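Local coordinates for protein RE68036p (Drosophila melanogaster, PDB 1SQH) that probably transfers acyl groups to glycine as a GNAT-like N-acyltransferase, although its true substrate and biological role remain uncharacterised, at residues G7-L21 against F68-Y82. Numbering follows the deposited sequence.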
loop_
_atom_site.group_PDB
_atom_site.type_symbol
_atom_site.label_atom_id
_atom_site.label_comp_id
_atom_site.label_asym_id
_atom_site.label_seq_id
_atom_site.Cartn_x
_atom_site.Cartn_y
_atom_site.Cartn_z
ATOM N N GLY A 7 24.161 4.698 17.678
ATOM C CA GLY A 7 22.975 3.799 17.811
ATOM C C GLY A 7 22.863 2.788 16.682
ATOM O O GLY A 7 23.873 2.391 16.095
ATOM N N ASP A 8 21.634 2.378 16.375
ATOM C CA ASP A 8 21.377 1.396 15.319
ATOM C C ASP A 8 21.956 1.845 13.980
ATOM O O ASP A 8 22.066 3.038 13.719
ATOM C CB ASP A 8 19.865 1.176 15.169
ATOM C CG ASP A 8 19.532 -0.052 14.338
ATOM O OD1 ASP A 8 19.505 -1.171 14.906
ATOM O OD2 ASP A 8 19.311 0.103 13.115
ATOM N N ILE A 9 22.315 0.892 13.128
ATOM C CA ILE A 9 22.870 1.228 11.825
ATOM C C ILE A 9 21.857 2.033 10.990
ATOM O O ILE A 9 22.213 2.674 9.993
ATOM C CB ILE A 9 23.286 -0.043 11.066
ATOM C CG1 ILE A 9 24.030 0.329 9.783
ATOM C CG2 ILE A 9 22.068 -0.890 10.772
ATOM C CD1 ILE A 9 24.629 -0.868 9.083
ATOM N N LEU A 10 20.596 1.997 11.407
ATOM C CA LEU A 10 19.548 2.742 10.727
ATOM C C LEU A 10 19.350 4.084 11.428
ATOM O O LEU A 10 19.170 4.138 12.643
ATOM C CB LEU A 10 18.228 1.956 10.743
ATOM C CG LEU A 10 18.133 0.683 9.894
ATOM C CD1 LEU A 10 16.773 0.040 10.077
ATOM C CD2 LEU A 10 18.373 1.026 8.422
ATOM N N ARG A 11 19.395 5.171 10.665
ATOM C CA ARG A 11 19.203 6.494 11.241
ATOM C C ARG A 11 17.915 7.103 10.722
ATOM O O ARG A 11 17.703 7.193 9.512
ATOM C CB ARG A 11 20.348 7.443 10.891
ATOM C CG ARG A 11 20.174 8.785 11.587
ATOM C CD ARG A 11 21.042 9.894 11.025
ATOM N NE ARG A 11 20.459 10.555 9.857
ATOM C CZ ARG A 11 20.717 10.208 8.603
ATOM N NH1 ARG A 11 21.547 9.196 8.358
ATOM N NH2 ARG A 11 20.183 10.891 7.597
ATOM N N PRO A 12 17.047 7.557 11.633
ATOM C CA PRO A 12 15.769 8.160 11.248
ATOM C C PRO A 12 15.917 9.435 10.426
ATOM O O PRO A 12 16.589 10.381 10.841
ATOM C CB PRO A 12 15.096 8.411 12.593
ATOM C CG PRO A 12 16.262 8.721 13.495
ATOM C CD PRO A 12 17.260 7.655 13.090
ATOM N N LEU A 13 15.296 9.456 9.253
ATOM C CA LEU A 13 15.360 10.637 8.405
ATOM C C LEU A 13 14.374 11.665 8.920
ATOM O O LEU A 13 13.307 11.319 9.417
ATOM C CB LEU A 13 15.019 10.292 6.956
ATOM C CG LEU A 13 16.120 9.665 6.103
ATOM C CD1 LEU A 13 16.502 8.327 6.689
ATOM C CD2 LEU A 13 15.633 9.498 4.668
ATOM N N SER A 14 14.749 12.931 8.817
ATOM C CA SER A 14 13.883 14.020 9.247
ATOM C C SER A 14 12.826 14.163 8.163
ATOM O O SER A 14 12.927 13.528 7.113
ATOM C CB SER A 14 14.684 15.317 9.353
ATOM O OG SER A 14 15.261 15.648 8.100
ATOM N N ASP A 15 11.816 14.986 8.410
ATOM C CA ASP A 15 10.764 15.191 7.417
ATOM C C ASP A 15 11.375 15.797 6.154
ATOM O O ASP A 15 11.008 15.442 5.033
ATOM C CB ASP A 15 9.674 16.104 7.996
ATOM C CG ASP A 15 8.646 15.338 8.820
ATOM O OD1 ASP A 15 8.948 14.205 9.281
ATOM O OD2 ASP A 15 7.527 15.868 9.019
ATOM N N SER A 16 12.336 16.692 6.351
ATOM C CA SER A 16 13.020 17.356 5.242
ATOM C C SER A 16 13.785 16.360 4.380
ATOM O O SER A 16 13.844 16.493 3.156
ATOM C CB SER A 16 13.989 18.408 5.785
ATOM O OG SER A 16 15.029 18.660 4.863
ATOM N N GLU A 17 14.373 15.364 5.032
ATOM C CA GLU A 17 15.134 14.337 4.343
ATOM C C GLU A 17 14.240 13.387 3.561
ATOM O O GLU A 17 14.600 12.947 2.460
ATOM C CB GLU A 17 15.978 13.560 5.351
ATOM C CG GLU A 17 17.301 14.226 5.658
ATOM C CD GLU A 17 18.017 13.570 6.818
ATOM O OE1 GLU A 17 19.268 13.554 6.803
ATOM O OE2 GLU A 17 17.325 13.084 7.745
ATOM N N VAL A 18 13.077 13.068 4.125
ATOM C CA VAL A 18 12.135 12.179 3.451
ATOM C C VAL A 18 11.734 12.901 2.176
ATOM O O VAL A 18 11.715 12.316 1.101
ATOM C CB VAL A 18 10.882 11.907 4.319
ATOM C CG1 VAL A 18 9.987 10.866 3.657
ATOM C CG2 VAL A 18 11.314 11.414 5.686
ATOM N N ASP A 19 11.432 14.187 2.302
ATOM C CA ASP A 19 11.056 14.971 1.142
ATOM C C ASP A 19 12.119 14.856 0.053
ATOM O O ASP A 19 11.788 14.691 -1.126
ATOM C CB ASP A 19 10.828 16.428 1.547
ATOM C CG ASP A 19 9.428 16.659 2.097
ATOM O OD1 ASP A 19 9.269 17.558 2.949
ATOM O OD2 ASP A 19 8.482 15.946 1.674
ATOM N N GLU A 20 13.392 14.917 0.439
ATOM C CA GLU A 20 14.473 14.792 -0.538
ATOM C C GLU A 20 14.462 13.381 -1.112
ATOM O O GLU A 20 14.693 13.179 -2.298
ATOM C CB GLU A 20 15.835 15.047 0.109
ATOM C CG GLU A 20 16.165 16.501 0.352
ATOM C CD GLU A 20 17.579 16.676 0.881
ATOM O OE1 GLU A 20 17.738 16.905 2.104
ATOM O OE2 GLU A 20 18.534 16.574 0.073
ATOM N N LEU A 21 14.213 12.403 -0.247
ATOM C CA LEU A 21 14.165 11.011 -0.680
ATOM C C LEU A 21 13.072 10.857 -1.740
ATOM O O LEU A 21 13.247 10.146 -2.733
ATOM C CB LEU A 21 13.859 10.111 0.508
ATOM C CG LEU A 21 13.904 8.605 0.250
ATOM C CD1 LEU A 21 15.305 8.181 -0.224
ATOM C CD2 LEU A 21 13.513 7.887 1.538
ATOM N N PHE A 68 10.934 6.566 8.241
ATOM C CA PHE A 68 11.946 6.243 7.252
ATOM C C PHE A 68 13.345 6.286 7.852
ATOM O O PHE A 68 13.624 7.107 8.729
ATOM C CB PHE A 68 11.825 7.225 6.084
ATOM C CG PHE A 68 10.527 7.099 5.323
ATOM C CD1 PHE A 68 10.379 6.124 4.334
ATOM C CD2 PHE A 68 9.446 7.929 5.617
ATOM C CE1 PHE A 68 9.173 5.971 3.647
ATOM C CE2 PHE A 68 8.234 7.786 4.938
ATOM C CZ PHE A 68 8.098 6.803 3.949
ATOM N N TYR A 69 14.217 5.396 7.391
ATOM C CA TYR A 69 15.589 5.344 7.894
ATOM C C TYR A 69 16.590 5.139 6.766
ATOM O O TYR A 69 16.220 4.768 5.660
ATOM C CB TYR A 69 15.779 4.178 8.875
ATOM C CG TYR A 69 14.848 4.148 10.059
ATOM C CD1 TYR A 69 13.544 3.673 9.935
ATOM C CD2 TYR A 69 15.282 4.563 11.315
ATOM C CE1 TYR A 69 12.692 3.606 11.043
ATOM C CE2 TYR A 69 14.442 4.506 12.426
ATOM C CZ TYR A 69 13.154 4.026 12.286
ATOM O OH TYR A 69 12.327 3.948 13.381
ATOM N N THR A 70 17.865 5.389 7.046
ATOM C CA THR A 70 18.901 5.136 6.057
ATOM C C THR A 70 20.146 4.736 6.814
ATOM O O THR A 70 20.182 4.844 8.035
ATOM C CB THR A 70 19.229 6.358 5.179
ATOM O OG1 THR A 70 20.081 5.929 4.109
ATOM C CG2 THR A 70 19.953 7.434 5.980
ATOM N N HIS A 71 21.156 4.259 6.090
ATOM C CA HIS A 71 22.410 3.841 6.704
ATOM C C HIS A 71 23.000 5.040 7.455
ATOM O O HIS A 71 23.329 6.068 6.853
ATOM C CB HIS A 71 23.370 3.346 5.618
ATOM C CG HIS A 71 24.573 2.625 6.147
ATOM N ND1 HIS A 71 25.380 3.146 7.135
ATOM C CD2 HIS A 71 25.126 1.438 5.795
ATOM C CE1 HIS A 71 26.380 2.313 7.369
ATOM N NE2 HIS A 71 26.250 1.270 6.568
ATOM N N ARG A 72 23.118 4.903 8.772
ATOM C CA ARG A 72 23.636 5.966 9.636
ATOM C C ARG A 72 24.984 6.540 9.189
ATOM O O ARG A 72 25.302 7.691 9.495
ATOM C CB ARG A 72 23.720 5.452 11.082
ATOM C CG ARG A 72 24.300 6.432 12.102
ATOM C CD ARG A 72 23.817 6.087 13.506
ATOM N NE ARG A 72 22.466 6.598 13.728
ATOM C CZ ARG A 72 21.611 6.122 14.627
ATOM N NH1 ARG A 72 21.955 5.107 15.401
ATOM N NH2 ARG A 72 20.403 6.662 14.750
ATOM N N ARG A 73 25.764 5.749 8.458
ATOM C CA ARG A 73 27.059 6.200 7.972
ATOM C C ARG A 73 27.105 6.208 6.447
ATOM O O ARG A 73 28.154 5.971 5.849
ATOM C CB ARG A 73 28.170 5.294 8.503
ATOM C CG ARG A 73 28.172 5.131 10.012
ATOM C CD ARG A 73 29.451 4.446 10.463
ATOM N NE ARG A 73 29.681 3.206 9.726
ATOM C CZ ARG A 73 28.962 2.103 9.887
ATOM N NH1 ARG A 73 27.969 2.081 10.768
ATOM N NH2 ARG A 73 29.227 1.026 9.154
ATOM N N GLY A 74 25.963 6.474 5.822
ATOM C CA GLY A 74 25.908 6.521 4.371
ATOM C C GLY A 74 25.113 7.730 3.921
ATOM O O GLY A 74 24.520 8.421 4.750
ATOM N N ASN A 75 25.109 8.008 2.622
ATOM C CA ASN A 75 24.347 9.145 2.109
ATOM C C ASN A 75 23.110 8.601 1.396
ATOM O O ASN A 75 23.220 7.954 0.355
ATOM C CB ASN A 75 25.179 9.973 1.126
ATOM C CG ASN A 75 24.593 11.350 0.900
ATOM O OD1 ASN A 75 23.392 11.494 0.705
ATOM N ND2 ASN A 75 25.437 12.368 0.925
ATOM N N PHE A 76 21.931 8.869 1.947
ATOM C CA PHE A 76 20.715 8.354 1.347
ATOM C C PHE A 76 20.498 8.841 -0.079
ATOM O O PHE A 76 19.689 8.277 -0.812
ATOM C CB PHE A 76 19.494 8.680 2.230
ATOM C CG PHE A 76 19.007 10.106 2.134
ATOM C CD1 PHE A 76 18.128 10.492 1.119
ATOM C CD2 PHE A 76 19.388 11.052 3.084
ATOM C CE1 PHE A 76 17.629 11.800 1.059
ATOM C CE2 PHE A 76 18.895 12.361 3.031
ATOM C CZ PHE A 76 18.012 12.735 2.017
ATOM N N ARG A 77 21.236 9.872 -0.476
ATOM C CA ARG A 77 21.108 10.432 -1.821
ATOM C C ARG A 77 21.850 9.687 -2.933
ATOM O O ARG A 77 21.378 9.640 -4.068
ATOM C CB ARG A 77 21.576 11.887 -1.833
ATOM C CG ARG A 77 20.697 12.843 -1.057
ATOM C CD ARG A 77 21.487 14.092 -0.661
ATOM N NE ARG A 77 21.916 14.018 0.731
ATOM C CZ ARG A 77 21.262 14.589 1.739
ATOM N NH1 ARG A 77 20.159 15.289 1.507
ATOM N NH2 ARG A 77 21.691 14.428 2.986
ATOM N N THR A 78 23.002 9.106 -2.629
ATOM C CA THR A 78 23.760 8.427 -3.670
ATOM C C THR A 78 23.075 7.187 -4.244
ATOM O O THR A 78 23.103 6.976 -5.456
ATOM C CB THR A 78 25.169 8.022 -3.172
ATOM O OG1 THR A 78 25.103 6.739 -2.543
ATOM C CG2 THR A 78 25.684 9.028 -2.167
ATOM N N TRP A 79 22.453 6.374 -3.394
ATOM C CA TRP A 79 21.796 5.148 -3.870
ATOM C C TRP A 79 20.315 5.054 -3.506
ATOM O O TRP A 79 19.673 4.035 -3.780
ATOM C CB TRP A 79 22.498 3.903 -3.302
ATOM C CG TRP A 79 23.985 3.841 -3.526
ATOM C CD1 TRP A 79 24.952 3.692 -2.572
ATOM C CD2 TRP A 79 24.668 3.877 -4.785
ATOM N NE1 TRP A 79 26.192 3.629 -3.158
ATOM C CE2 TRP A 79 26.047 3.740 -4.515
ATOM C CE3 TRP A 79 24.246 4.010 -6.114
ATOM C CZ2 TRP A 79 27.013 3.734 -5.532
ATOM C CZ3 TRP A 79 25.210 4.004 -7.129
ATOM C CH2 TRP A 79 26.576 3.867 -6.827
ATOM N N GLY A 80 19.793 6.104 -2.876
ATOM C CA GLY A 80 18.397 6.117 -2.465
ATOM C C GLY A 80 18.078 5.041 -1.436
ATOM O O GLY A 80 16.920 4.659 -1.260
ATOM N N THR A 81 19.107 4.567 -0.744
ATOM C CA THR A 81 18.951 3.507 0.252
ATOM C C THR A 81 18.048 3.910 1.417
ATOM O O THR A 81 18.324 4.874 2.137
ATOM C CB THR A 81 20.343 3.055 0.795
ATOM O OG1 THR A 81 21.168 2.643 -0.303
ATOM C CG2 THR A 81 20.203 1.883 1.751
ATOM N N TYR A 82 16.961 3.168 1.607
ATOM C CA TYR A 82 16.055 3.483 2.691
ATOM C C TYR A 82 15.341 2.249 3.219
ATOM O O TYR A 82 15.265 1.204 2.567
ATOM C CB TYR A 82 15.018 4.516 2.232
ATOM C CG TYR A 82 13.749 3.909 1.682
ATOM C CD1 TYR A 82 12.630 3.729 2.493
ATOM C CD2 TYR A 82 13.676 3.487 0.358
ATOM C CE1 TYR A 82 11.467 3.144 2.000
ATOM C CE2 TYR A 82 12.511 2.899 -0.148
ATOM C CZ TYR A 82 11.412 2.732 0.680
ATOM O OH TYR A 82 10.263 2.162 0.172
HETATM O O HOH W 1 22.313 10.084 4.997
#
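Arg11 and Thr70 pair across the edge of the mixed sheet, where the short strand 10-12 runs antiparallel to 68-71. Arg11 N reaches Thr70 O at 2.8 Å, nearly straight at 169°, and Thr70 N returns to Arg11 O. Arg72 N to Ile9 O and Leu13 N to Phe68 O carry the pairing on at either end. On one side of this ribbon, Pro12 lies against the Tyr69 ring; on the other, Arg11 and Thr70 run side by side.

Glu17 leaves the first turn of helix 15-29 and runs outward along Phe76. Its CB touches the CE2 and CZ end of the ring, and CG, set anti to the carbonyl carbon (chi1 -85°), comes closer, 3.6 Å from Phe76 CE2. The carboxylate stands almost perpendicular to that ring. OE1 takes Arg11 NH2 at 2.9 Å in a salt bridge, the donor lying above the carboxylate plane; OE2 turns its anti lone pair to Ser14 N at 2.8 Å. With Ser14 OG accepting from Glu17 N in return, the two bonds make a capping box. Shortened to an alanine here, the side chain would probably leave Arg11 without its carboxylate mate, Ser14 N without its acceptor, and Phe76 CE2 without the CG that packs on it.

Phe76 meets Leu13 CD2 over one face and Arg77 CG over the other, while Glu20 CB sits at its edge. Glu20 OE2 also approaches Arg77 NH1 in a salt bridge whose hydrogen bond is weak and poorly angled. Leu21 CD1 closes on Phe76 CD1 at 3.9 Å. Deeper in, Val18 packs on Phe68, which also touches Leu39 of helix 34-51.

Backbone pairing thus joins the strands, whereas one glutamate completes the capping box that Ser14 begins and, through Arg11, ties the helix start to the edge strand, probably tempering that arginine's charge.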